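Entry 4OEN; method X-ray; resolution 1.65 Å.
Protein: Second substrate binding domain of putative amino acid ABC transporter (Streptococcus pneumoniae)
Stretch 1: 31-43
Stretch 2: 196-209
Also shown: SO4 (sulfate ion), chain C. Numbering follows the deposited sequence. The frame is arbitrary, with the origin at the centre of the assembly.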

ATOM      1  N   GLU A  31      -3.338  -9.804  -8.597  1.00 12.09           N
ATOM      2  CA  GLU A  31      -3.815 -11.118  -8.203  1.00 15.33           C
ATOM      3  C   GLU A  31      -5.226 -11.057  -7.634  1.00 16.28           C
ATOM      4  O   GLU A  31      -6.041 -11.934  -7.902  1.00 16.52           O
ATOM      5  CB  GLU A  31      -2.860 -11.758  -7.197  1.00 17.04           C
ATOM      6  CG  GLU A  31      -1.526 -12.109  -7.819  1.00 18.79           C
ATOM      7  CD  GLU A  31      -0.738 -13.139  -7.025  1.00 25.67           C
ATOM      8  OE1 GLU A  31      -1.339 -14.092  -6.477  1.00 29.74           O
ATOM      9  OE2 GLU A  31       0.491 -12.990  -6.957  1.00 25.81           O
ATOM     10  N   LEU A  32      -5.508 -10.021  -6.842  1.00 14.14           N
ATOM     11  CA  LEU A  32      -6.800  -9.906  -6.183  1.00 11.77           C
ATOM     12  C   LEU A  32      -7.931  -9.683  -7.193  1.00 12.04           C
ATOM     13  O   LEU A  32      -8.951 -10.353  -7.132  1.00 16.34           O
ATOM     14  CB  LEU A  32      -6.766  -8.778  -5.158  1.00 12.60           C
ATOM     15  CG  LEU A  32      -8.086  -8.474  -4.455  1.00 12.94           C
ATOM     16  CD1 LEU A  32      -8.527  -9.650  -3.621  1.00 15.72           C
ATOM     17  CD2 LEU A  32      -7.933  -7.215  -3.629  1.00 16.94           C
ATOM     18  N   ILE A  33      -7.756  -8.762  -8.142  1.00 14.00           N
ATOM     19  CA  ILE A  33      -8.860  -8.517  -9.066  1.00 15.69           C
ATOM     20  C   ILE A  33      -9.119  -9.750  -9.946  1.00 15.40           C
ATOM     21  O   ILE A  33     -10.269 -10.089 -10.224  1.00 15.37           O
ATOM     22  CB  ILE A  33      -8.623  -7.254  -9.941  1.00 13.81           C
ATOM     23  CG1 ILE A  33      -9.929  -6.843 -10.628  1.00 20.28           C
ATOM     24  CG2 ILE A  33      -7.462  -7.436 -10.925  1.00 13.92           C
ATOM     25  CD1 ILE A  33     -11.048  -6.545  -9.656  1.00 21.24           C
ATOM     26  N   LYS A  34      -8.062 -10.445 -10.349  1.00 12.84           N
ATOM     27  CA  LYS A  34      -8.218 -11.671 -11.126  1.00 15.52           C
ATOM     28  C   LYS A  34      -8.950 -12.761 -10.349  1.00 17.59           C
ATOM     29  O   LYS A  34      -9.793 -13.456 -10.912  1.00 18.48           O
ATOM     30  CB  LYS A  34      -6.860 -12.191 -11.572  1.00 20.06           C
ATOM     31  CG  LYS A  34      -6.202 -11.296 -12.597  1.00 20.54           C
ATOM     32  CD  LYS A  34      -4.798 -11.747 -12.874  1.00 21.43           C
ATOM     33  CE  LYS A  34      -4.059 -10.678 -13.652  1.00 20.06           C
ATOM     34  NZ  LYS A  34      -2.685 -11.110 -14.009  1.00 25.45           N
ATOM     35  N   ALA A  35      -8.615 -12.921  -9.068  1.00 15.90           N
ATOM     36  CA  ALA A  35      -9.293 -13.929  -8.245  1.00 15.90           C
ATOM     37  C   ALA A  35     -10.761 -13.590  -8.013  1.00 15.93           C
ATOM     38  O   ALA A  35     -11.618 -14.489  -7.942  1.00 20.24           O
ATOM     39  CB  ALA A  35      -8.576 -14.097  -6.906  1.00 16.11           C
ATOM     40  N   ILE A  36     -11.047 -12.300  -7.873  1.00 16.91           N
ATOM     41  CA  ILE A  36     -12.415 -11.857  -7.659  1.00 15.75           C
ATOM     42  C   ILE A  36     -13.229 -12.054  -8.934  1.00 15.53           C
ATOM     43  O   ILE A  36     -14.358 -12.527  -8.891  1.00 16.86           O
ATOM     44  CB  ILE A  36     -12.438 -10.397  -7.185  1.00 16.53           C
ATOM     45  CG1 ILE A  36     -11.959 -10.345  -5.732  1.00 20.29           C
ATOM     46  CG2 ILE A  36     -13.828  -9.790  -7.317  1.00 16.05           C
ATOM     47  CD1 ILE A  36     -11.933  -8.957  -5.107  1.00 15.08           C
ATOM     48  N   ALA A  37     -12.647 -11.719 -10.078  1.00 16.57           N
ATOM     49  CA  ALA A  37     -13.353 -11.896 -11.340  1.00 19.06           C
ATOM     50  C   ALA A  37     -13.718 -13.360 -11.552  1.00 21.40           C
ATOM     51  O   ALA A  37     -14.821 -13.690 -11.985  1.00 22.34           O
ATOM     52  CB  ALA A  37     -12.508 -11.375 -12.500  1.00 18.13           C
ATOM     53  N   LYS A  38     -12.788 -14.241 -11.218  1.00 22.04           N
ATOM     54  CA  LYS A  38     -13.007 -15.660 -11.400  1.00 24.08           C
ATOM     55  C   LYS A  38     -14.042 -16.193 -10.406  1.00 24.25           C
ATOM     56  O   LYS A  38     -14.879 -17.026 -10.754  1.00 26.79           O
ATOM     57  CB  LYS A  38     -11.685 -16.409 -11.269  1.00 22.10           C
ATOM     58  CG  LYS A  38     -11.811 -17.906 -11.502  1.00 31.11           C
ATOM     59  CD  LYS A  38     -10.450 -18.572 -11.543  1.00 40.81           C
ATOM     60  CE  LYS A  38     -10.577 -20.061 -11.837  1.00 53.62           C
ATOM     61  NZ  LYS A  38      -9.249 -20.716 -11.982  1.00 61.93           N
ATOM     62  N   ASP A  39     -13.989 -15.703  -9.170  1.00 25.09           N
ATOM     63  CA  ASP A  39     -14.931 -16.120  -8.131  1.00 21.93           C
ATOM     64  C   ASP A  39     -16.361 -15.699  -8.462  1.00 22.64           C
ATOM     65  O   ASP A  39     -17.324 -16.428  -8.204  1.00 24.72           O
ATOM     66  CB  ASP A  39     -14.511 -15.531  -6.782  1.00 20.83           C
ATOM     67  CG  ASP A  39     -15.490 -15.860  -5.668  1.00 29.77           C
ATOM     68  OD1 ASP A  39     -15.438 -16.996  -5.168  1.00 27.83           O
ATOM     69  OD2 ASP A  39     -16.291 -14.985  -5.271  1.00 27.18           O
ATOM     70  N   GLN A  40     -16.482 -14.512  -9.044  1.00 22.62           N
ATOM     71  CA  GLN A  40     -17.768 -13.875  -9.290  1.00 21.82           C
ATOM     72  C   GLN A  40     -18.275 -14.081 -10.711  1.00 24.81           C
ATOM     73  O   GLN A  40     -19.379 -13.664 -11.046  1.00 28.01           O
ATOM     74  CB  GLN A  40     -17.651 -12.380  -9.002  1.00 24.28           C
ATOM     75  CG  GLN A  40     -17.456 -12.089  -7.535  1.00 20.71           C
ATOM     76  CD  GLN A  40     -18.683 -12.426  -6.728  1.00 21.41           C
ATOM     77  OE1 GLN A  40     -19.752 -11.854  -6.939  1.00 24.98           O
ATOM     78  NE2 GLN A  40     -18.544 -13.364  -5.790  1.00 24.98           N
ATOM     79  N   GLY A  41     -17.449 -14.703 -11.541  1.00 23.08           N
ATOM     80  CA  GLY A  41     -17.860 -15.071 -12.884  1.00 24.69           C
ATOM     81  C   GLY A  41     -18.003 -13.922 -13.858  1.00 28.30           C
ATOM     82  O   GLY A  41     -18.847 -13.977 -14.755  1.00 34.09           O
ATOM     83  N   PHE A  42     -17.197 -12.882 -13.697  1.00 23.14           N
ATOM     84  CA  PHE A  42     -17.115 -11.882 -14.758  1.00 23.82           C
ATOM     85  C   PHE A  42     -15.734 -11.877 -15.401  1.00 27.30           C
ATOM     86  O   PHE A  42     -14.777 -12.427 -14.857  1.00 26.11           O
ATOM     87  CB  PHE A  42     -17.520 -10.479 -14.262  1.00 23.91           C
ATOM     88  CG  PHE A  42     -16.678  -9.915 -13.141  1.00 23.96           C
ATOM     89  CD1 PHE A  42     -15.556  -9.132 -13.401  1.00 20.50           C
ATOM     90  CD2 PHE A  42     -17.063 -10.096 -11.817  1.00 21.83           C
ATOM     91  CE1 PHE A  42     -14.815  -8.579 -12.359  1.00 19.76           C
ATOM     92  CE2 PHE A  42     -16.335  -9.554 -10.776  1.00 19.19           C
ATOM     93  CZ  PHE A  42     -15.205  -8.800 -11.037  1.00 19.88           C
ATOM     94  N   GLU A  43     -15.666 -11.317 -16.602  1.00 26.08           N
ATOM     95  CA  GLU A  43     -14.412 -11.212 -17.338  1.00 22.11           C
ATOM     96  C   GLU A  43     -13.835  -9.818 -17.187  1.00 23.03           C
ATOM     97  O   GLU A  43     -14.573  -8.841 -17.059  1.00 21.78           O
ATOM     98  CB  GLU A  43     -14.617 -11.530 -18.821  1.00 23.11           C
ATOM     99  CG  GLU A  43     -14.882 -12.992 -19.118  1.00 39.40           C
ATOM    100  CD  GLU A  43     -14.705 -13.322 -20.588  1.00 55.77           C
ATOM    101  OE1 GLU A  43     -14.639 -12.379 -21.408  1.00 60.74           O
ATOM    102  OE2 GLU A  43     -14.641 -14.523 -20.926  1.00 64.23           O
ATOM    103  N   GLU A 196     -22.934  -2.750 -10.018  1.00 21.16           N
ATOM    104  CA  GLU A 196     -22.900  -4.199  -9.877  1.00 21.72           C
ATOM    105  C   GLU A 196     -21.460  -4.689  -9.757  1.00 19.74           C
ATOM    106  O   GLU A 196     -21.197  -5.719  -9.146  1.00 20.95           O
ATOM    107  CB  GLU A 196     -23.619  -4.881 -11.043  1.00 24.03           C
ATOM    108  CG  GLU A 196     -22.856  -4.947 -12.358  1.00 28.20           C
ATOM    109  CD  GLU A 196     -22.794  -3.626 -13.115  1.00 30.78           C
ATOM    110  OE1 GLU A 196     -23.453  -2.640 -12.710  1.00 31.13           O
ATOM    111  OE2 GLU A 196     -22.066  -3.580 -14.128  1.00 30.43           O
ATOM    112  N   LEU A 197     -20.521  -3.924 -10.302  1.00 18.50           N
ATOM    113  CA  LEU A 197     -19.117  -4.288 -10.204  1.00 17.60           C
ATOM    114  C   LEU A 197     -18.613  -4.108  -8.775  1.00 18.61           C
ATOM    115  O   LEU A 197     -17.836  -4.920  -8.276  1.00 17.47           O
ATOM    116  CB  LEU A 197     -18.280  -3.450 -11.159  1.00 16.75           C
ATOM    117  CG  LEU A 197     -16.777  -3.721 -11.240  1.00 18.82           C
ATOM    118  CD1 LEU A 197     -16.488  -5.195 -11.499  1.00 22.15           C
ATOM    119  CD2 LEU A 197     -16.176  -2.843 -12.346  1.00 15.58           C
ATOM    120  N   ILE A 198     -19.060  -3.040  -8.115  1.00 17.76           N
ATOM    121  CA  ILE A 198     -18.736  -2.849  -6.702  1.00 18.90           C
ATOM    122  C   ILE A 198     -19.354  -3.975  -5.868  1.00 17.90           C
ATOM    123  O   ILE A 198     -18.693  -4.549  -4.988  1.00 17.41           O
ATOM    124  CB  ILE A 198     -19.236  -1.483  -6.175  1.00 18.01           C
ATOM    125  CG1 ILE A 198     -18.424  -0.341  -6.789  1.00 15.42           C
ATOM    126  CG2 ILE A 198     -19.189  -1.429  -4.649  1.00 16.48           C
ATOM    127  CD1 ILE A 198     -16.912  -0.392  -6.448  1.00 19.21           C
ATOM    128  N   GLU A 199     -20.615  -4.294  -6.151  1.00 19.02           N
ATOM    129  CA  GLU A 199     -21.307  -5.380  -5.458  1.00 22.68           C
ATOM    130  C   GLU A 199     -20.538  -6.698  -5.575  1.00 22.55           C
ATOM    131  O   GLU A 199     -20.306  -7.385  -4.583  1.00 22.51           O
ATOM    132  CB  GLU A 199     -22.726  -5.557  -6.008  1.00 27.56           C
ATOM    133  CG  GLU A 199     -23.664  -4.389  -5.752  1.00 40.87           C
ATOM    134  CD  GLU A 199     -25.063  -4.603  -6.333  1.00 54.95           C
ATOM    135  OE1 GLU A 199     -25.463  -5.770  -6.550  1.00 56.54           O
ATOM    136  OE2 GLU A 199     -25.760  -3.596  -6.581  1.00 60.88           O
ATOM    137  N   MET A 200     -20.128  -7.036  -6.791  1.00 21.01           N
ATOM    138  CA  MET A 200     -19.379  -8.272  -7.013  1.00 20.75           C
ATOM    139  C   MET A 200     -17.977  -8.218  -6.418  1.00 23.02           C
ATOM    140  O   MET A 200     -17.459  -9.234  -5.937  1.00 16.89           O
ATOM    141  CB  MET A 200     -19.309  -8.586  -8.506  1.00 22.32           C
ATOM    142  CG  MET A 200     -20.659  -8.996  -9.069  1.00 25.25           C
ATOM    143  SD  MET A 200     -20.583  -9.572 -10.763  1.00 28.73           S
ATOM    144  CE  MET A 200     -20.051  -8.078 -11.609  1.00 22.21           C
ATOM    145  N   PHE A 201     -17.345  -7.047  -6.444  1.00 18.79           N
ATOM    146  CA  PHE A 201     -16.025  -6.958  -5.840  1.00 19.40           C
ATOM    147  C   PHE A 201     -16.126  -7.256  -4.355  1.00 16.29           C
ATOM    148  O   PHE A 201     -15.341  -8.036  -3.813  1.00 17.44           O
ATOM    149  CB  PHE A 201     -15.383  -5.584  -6.057  1.00 15.83           C
ATOM    150  CG  PHE A 201     -13.979  -5.478  -5.498  1.00 13.87           C
ATOM    151  CD1 PHE A 201     -12.871  -5.668  -6.320  1.00 17.40           C
ATOM    152  CD2 PHE A 201     -13.769  -5.220  -4.156  1.00 13.83           C
ATOM    153  CE1 PHE A 201     -11.579  -5.581  -5.802  1.00 15.51           C
ATOM    154  CE2 PHE A 201     -12.489  -5.134  -3.626  1.00 18.26           C
ATOM    155  CZ  PHE A 201     -11.386  -5.315  -4.458  1.00 16.81           C
ATOM    156  N   ASN A 202     -17.091  -6.634  -3.691  1.00 15.88           N
ATOM    157  CA  ASN A 202     -17.245  -6.824  -2.257  1.00 18.92           C
ATOM    158  C   ASN A 202     -17.597  -8.268  -1.921  1.00 19.31           C
ATOM    159  O   ASN A 202     -17.115  -8.801  -0.932  1.00 19.97           O
ATOM    160  CB  ASN A 202     -18.308  -5.886  -1.700  1.00 19.38           C
ATOM    161  CG  ASN A 202     -17.858  -4.435  -1.695  1.00 16.18           C
ATOM    162  OD1 ASN A 202     -16.668  -4.143  -1.790  1.00 17.65           O
ATOM    163  ND2 ASN A 202     -18.809  -3.525  -1.562  1.00 19.24           N
ATOM    164  N   ASN A 203     -18.453  -8.891  -2.728  1.00 17.63           N
ATOM    165  CA  ASN A 203     -18.810 -10.289  -2.491  1.00 18.82           C
ATOM    166  C   ASN A 203     -17.628 -11.214  -2.741  1.00 18.69           C
ATOM    167  O   ASN A 203     -17.407 -12.170  -1.993  1.00 19.59           O
ATOM    168  CB  ASN A 203     -19.989 -10.698  -3.370  1.00 21.94           C
ATOM    169  CG  ASN A 203     -21.284 -10.072  -2.917  1.00 27.55           C
ATOM    170  OD1 ASN A 203     -21.395  -9.618  -1.778  1.00 33.66           O
ATOM    171  ND2 ASN A 203     -22.271 -10.049  -3.794  1.00 29.01           N
ATOM    172  N   GLY A 204     -16.881 -10.936  -3.807  1.00 17.03           N
ATOM    173  CA  GLY A 204     -15.699 -11.714  -4.137  1.00 16.42           C
ATOM    174  C   GLY A 204     -14.659 -11.596  -3.035  1.00 15.52           C
ATOM    175  O   GLY A 204     -14.061 -12.587  -2.625  1.00 18.11           O
ATOM    176  N   LEU A 205     -14.464 -10.379  -2.539  1.00 14.72           N
ATOM    177  CA  LEU A 205     -13.512 -10.150  -1.464  1.00 16.60           C
ATOM    178  C   LEU A 205     -13.893 -10.948  -0.218  1.00 16.13           C
ATOM    179  O   LEU A 205     -13.042 -11.605   0.402  1.00 18.16           O
ATOM    180  CB  LEU A 205     -13.425  -8.654  -1.128  1.00 17.67           C
ATOM    181  CG  LEU A 205     -12.470  -8.274   0.012  1.00 14.59           C
ATOM    182  CD1 LEU A 205     -11.034  -8.614  -0.338  1.00 18.24           C
ATOM    183  CD2 LEU A 205     -12.591  -6.795   0.335  1.00 18.85           C
ATOM    184  N   ALA A 206     -15.171 -10.906   0.146  1.00 16.34           N
ATOM    185  CA  ALA A 206     -15.642 -11.650   1.315  1.00 17.68           C
ATOM    186  C   ALA A 206     -15.419 -13.148   1.132  1.00 18.27           C
ATOM    187  O   ALA A 206     -14.997 -13.841   2.061  1.00 18.80           O
ATOM    188  CB  ALA A 206     -17.113 -11.358   1.581  1.00 21.43           C
ATOM    189  N   ASN A 207     -15.707 -13.655  -0.060  1.00 18.43           N
ATOM    190  CA  ASN A 207     -15.480 -15.079  -0.321  1.00 19.27           C
ATOM    191  C   ASN A 207     -14.007 -15.453  -0.199  1.00 18.36           C
ATOM    192  O   ASN A 207     -13.663 -16.465   0.399  1.00 19.14           O
ATOM    193  CB  ASN A 207     -15.994 -15.464  -1.707  1.00 19.86           C
ATOM    194  CG  ASN A 207     -17.505 -15.438  -1.791  1.00 21.86           C
ATOM    195  OD1 ASN A 207     -18.187 -15.515  -0.772  1.00 26.08           O
ATOM    196  ND2 ASN A 207     -18.037 -15.341  -3.009  1.00 21.83           N
ATOM    197  N   LEU A 208     -13.130 -14.630  -0.764  1.00 16.91           N
ATOM    198  CA  LEU A 208     -11.697 -14.914  -0.702  1.00 16.25           C
ATOM    199  C   LEU A 208     -11.155 -14.793   0.721  1.00 16.23           C
ATOM    200  O   LEU A 208     -10.220 -15.491   1.099  1.00 16.43           O
ATOM    201  CB  LEU A 208     -10.925 -13.980  -1.642  1.00 16.18           C
ATOM    202  CG  LEU A 208     -11.256 -14.175  -3.126  1.00 16.99           C
ATOM    203  CD1 LEU A 208     -10.516 -13.143  -3.984  1.00 21.57           C
ATOM    204  CD2 LEU A 208     -10.957 -15.587  -3.608  1.00 21.99           C
ATOM    205  N   LYS A 209     -11.719 -13.893   1.513  1.00 16.84           N
ATOM    206  CA  LYS A 209     -11.347 -13.837   2.921  1.00 19.58           C
ATOM    207  C   LYS A 209     -11.814 -15.098   3.649  1.00 21.62           C
ATOM    208  O   LYS A 209     -11.061 -15.703   4.417  1.00 21.81           O
ATOM    209  CB  LYS A 209     -11.925 -12.586   3.580  1.00 19.20           C
ATOM    210  CG  LYS A 209     -11.106 -11.339   3.303  1.00 18.09           C
ATOM    211  CD  LYS A 209     -11.770 -10.123   3.919  1.00 23.64           C
ATOM    212  CE  LYS A 209     -10.950  -8.863   3.697  1.00 29.35           C
ATOM    213  NZ  LYS A 209     -11.640  -7.677   4.291  1.00 38.29           N
TER
HETATM  214  S   SO4 C 501     -21.567 -15.132  -4.111  1.00 62.30           S
HETATM  215  O1  SO4 C 501     -20.821 -15.968  -5.050  1.00 64.00           O
HETATM  216  O2  SO4 C 501     -22.104 -15.965  -3.038  1.00 66.51           O
HETATM  217  O3  SO4 C 501     -20.690 -14.115  -3.545  1.00 63.19           O
HETATM  218  O4  SO4 C 501     -22.668 -14.479  -4.815  1.00 67.69           O
HETATM  219  O   HOH W   1     -22.169 -11.681  -5.876  1.00 35.47           O

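How do the two backbones meet? Two helices cross almost at right angles, 98° between their N-to-C directions, with axes 8.7 Å apart at closest approach. Gly204 sits at the crossing, its CA 4.8 Å from Ile36 CA. A CB there would lie 2.7 Å from Ile36 CG2, a clash, so the bare glycine backbone makes this approach possible.

What fills the apolar part? Ile36 is a knob among Phe201, Gly204, Leu205 and Leu208; its CD1 lies over one face of the Phe201 ring, 3.6 Å from the centroid, a CH-pi contact. Ile33 CD1 meets the edge of that ring, 3.9 Å from Phe201 CD1. Leu208 CD1 packs 3.6 Å from Ala35 CB. Beyond the first helix, Phe42 receives Met200, with Phe42 CD2 3.6 Å from Met200 CE, and Leu197.

Which polar groups join the helices? Asn207 ND2 donates a nearly straight hydrogen bond to Asp39 OD2 (2.9 Å, 174°). Gln40 NE2 donates to the same Asp39 OD2 at 2.8 Å, so one carboxylate oxygen gathers two amides.

What do sulfate and water add? Gln40 NE2 and Asn207 ND2 both donate to sulfate O3, at 3.2 and 3.0 Å. A water donates to Gln40 OE1 and sulfate O4 while accepting from Asn203 ND2, bridging the stretches.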